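Local structure of PTS system, IIA component (Streptococcus pneumoniae serotype 4, 5T3U) at residues L106-E109 with L110-Y114. The protein probably carries phosphate in a sugar phosphotransferase system, as a mannose-family IIA component associated with fucose utilization. Residues are numbered along the deposited sequence; the frame is centred on the assembly and turned at random.
Sequences LLVE and LISSY
Val108 O is gripped twice by Ser112: OG donates to it at 2.8 Å and the backbone N of the same serine at 3.0 Å. The two donors arrive from opposite faces of the carbonyl plane, the hydroxyl lying 36° out of it. Ser112 chi1, -56°, sets OG beside its own backbone N and turned back down the helix, within range of that oxygen.

One residue on, Glu109 O takes OG of Ser113 at 2.8 Å, while the bond from Ser113 N is weak and bent (128°) at Ser113, where the backbone first leaves the helix. The Glu109 carboxylate, carried on a chain bent at chi2, comes alongside, OE2 standing 3.6 Å from Ser113 OG.

On the inward side the contacts are apolar. Leu106 and Leu110 run side by side, CD1 to CD1 at 3.7 Å, and Leu107 CD1 meets Ile111 CD1 at 3.8 Å at a slant. Around them, Leu110 rests on Ile72 and Leu74, Leu107 on Ile11 and Val13, and Ile111 on Val31 of helix 19-31; Leu106 also packs against Leu131 of the second subunit.

This is the C-terminal part of amphipathic helix 104-112, covering the parallel sheet of an alpha/beta EIIA-man fold, with two carbonyls of its closing turns each taking a serine hydroxyl from four residues on.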
ATOM      1  N   LEU A 106       6.708   4.657  -2.112  1.00 24.86           N
ATOM      2  CA  LEU A 106       6.517   5.252  -3.439  1.00 23.36           C
ATOM      3  C   LEU A 106       5.674   6.530  -3.385  1.00 23.44           C
ATOM      4  O   LEU A 106       6.084   7.583  -3.915  1.00 23.16           O
ATOM      5  CB  LEU A 106       5.867   4.249  -4.406  1.00 22.61           C
ATOM      6  CG  LEU A 106       5.749   4.702  -5.901  1.00 22.33           C
ATOM      7  CD1 LEU A 106       7.063   5.145  -6.526  1.00 22.13           C
ATOM      8  CD2 LEU A 106       5.153   3.568  -6.730  1.00 25.53           C
ATOM      9  N   LEU A 107       4.501   6.452  -2.742  1.00 23.83           N
ATOM     10  CA  LEU A 107       3.583   7.598  -2.705  1.00 24.34           C
ATOM     11  C   LEU A 107       4.245   8.795  -2.023  1.00 25.12           C
ATOM     12  O   LEU A 107       4.271   9.891  -2.577  1.00 25.23           O
ATOM     13  CB  LEU A 107       2.223   7.243  -2.059  1.00 24.09           C
ATOM     14  CG  LEU A 107       1.209   8.418  -2.000  1.00 24.99           C
ATOM     15  CD1 LEU A 107       0.992   9.107  -3.388  1.00 23.93           C
ATOM     16  CD2 LEU A 107      -0.142   7.981  -1.374  1.00 23.09           C
ATOM     17  N   VAL A 108       4.822   8.577  -0.839  1.00 25.94           N
ATOM     18  CA  VAL A 108       5.566   9.623  -0.140  1.00 26.00           C
ATOM     19  C   VAL A 108       6.654  10.275  -0.986  1.00 26.57           C
ATOM     20  O   VAL A 108       6.755  11.495  -1.015  1.00 27.26           O
ATOM     21  CB  VAL A 108       6.199   9.081   1.182  1.00 26.11           C
ATOM     22  CG1 VAL A 108       7.203  10.117   1.760  1.00 25.26           C
ATOM     23  CG2 VAL A 108       5.098   8.773   2.178  1.00 27.35           C
ATOM     24  N   GLU A 109       7.480   9.465  -1.648  1.00 26.57           N
ATOM     25  CA  GLU A 109       8.566   9.999  -2.454  1.00 27.16           C
ATOM     26  C   GLU A 109       8.056  10.814  -3.651  1.00 27.19           C
ATOM     27  O   GLU A 109       8.627  11.850  -3.993  1.00 26.19           O
ATOM     28  CB  GLU A 109       9.444   8.844  -2.976  1.00 27.73           C
ATOM     29  CG  GLU A 109      10.515   9.273  -3.996  1.00 31.70           C
ATOM     30  CD  GLU A 109      11.414  10.418  -3.496  1.00 38.67           C
ATOM     31  OE1 GLU A 109      11.706  10.493  -2.272  1.00 39.73           O
ATOM     32  OE2 GLU A 109      11.831  11.253  -4.335  1.00 43.25           O
ATOM     33  N   LEU A 110       7.025  10.304  -4.329  1.00 27.77           N
ATOM     34  CA  LEU A 110       6.439  11.034  -5.462  1.00 27.35           C
ATOM     35  C   LEU A 110       5.827  12.353  -5.003  1.00 28.05           C
ATOM     36  O   LEU A 110       5.977  13.382  -5.689  1.00 28.84           O
ATOM     37  CB  LEU A 110       5.428  10.166  -6.207  1.00 26.93           C
ATOM     38  CG  LEU A 110       6.083   9.045  -7.031  1.00 27.42           C
ATOM     39  CD1 LEU A 110       5.058   8.075  -7.665  1.00 24.70           C
ATOM     40  CD2 LEU A 110       7.067   9.627  -8.098  1.00 26.37           C
ATOM     41  N   ILE A 111       5.173  12.372  -3.842  1.00 27.96           N
ATOM     42  CA  ILE A 111       4.647  13.678  -3.369  1.00 27.85           C
ATOM     43  C   ILE A 111       5.798  14.655  -3.041  1.00 28.64           C
ATOM     44  O   ILE A 111       5.794  15.813  -3.489  1.00 28.42           O
ATOM     45  CB  ILE A 111       3.657  13.561  -2.200  1.00 27.43           C
ATOM     46  CG1 ILE A 111       2.392  12.824  -2.629  1.00 26.23           C
ATOM     47  CG2 ILE A 111       3.248  14.981  -1.686  1.00 26.39           C
ATOM     48  CD1 ILE A 111       1.466  12.387  -1.431  1.00 23.26           C
ATOM     49  N   SER A 112       6.809  14.168  -2.320  1.00 29.58           N
ATOM     50  CA  SER A 112       7.944  15.011  -1.902  1.00 30.52           C
ATOM     51  C   SER A 112       8.712  15.621  -3.058  1.00 30.90           C
ATOM     52  O   SER A 112       9.346  16.671  -2.895  1.00 32.06           O
ATOM     53  CB  SER A 112       8.918  14.210  -1.026  1.00 30.59           C
ATOM     54  OG  SER A 112       8.206  13.678   0.071  1.00 33.37           O
ATOM     55  N   SER A 113       8.675  14.956  -4.214  1.00 30.38           N
ATOM     56  CA  SER A 113       9.478  15.352  -5.367  1.00 29.19           C
ATOM     57  C   SER A 113       8.639  15.924  -6.528  1.00 28.84           C
ATOM     58  O   SER A 113       9.161  16.140  -7.637  1.00 27.91           O
ATOM     59  CB  SER A 113      10.344  14.178  -5.832  1.00 29.16           C
ATOM     60  OG  SER A 113       9.539  13.110  -6.325  1.00 30.95           O
ATOM     61  N   TYR A 114       7.360  16.214  -6.280  1.00 27.91           N
ATOM     62  CA  TYR A 114       6.499  16.606  -7.400  1.00 28.02           C
ATOM     63  C   TYR A 114       6.709  18.034  -7.962  1.00 28.69           C
ATOM     64  O   TYR A 114       6.080  18.419  -8.960  1.00 28.39           O
ATOM     65  CB  TYR A 114       5.029  16.263  -7.170  1.00 27.36           C
ATOM     66  CG  TYR A 114       4.247  16.980  -6.070  1.00 27.88           C
ATOM     67  CD1 TYR A 114       4.714  18.141  -5.442  1.00 28.38           C
ATOM     68  CD2 TYR A 114       2.998  16.486  -5.686  1.00 26.40           C
ATOM     69  CE1 TYR A 114       3.943  18.784  -4.459  1.00 28.76           C
ATOM     70  CE2 TYR A 114       2.249  17.092  -4.723  1.00 26.73           C
ATOM     71  CZ  TYR A 114       2.715  18.244  -4.109  1.00 28.68           C
ATOM     72  OH  TYR A 114       1.928  18.825  -3.141  1.00 31.25           O
TER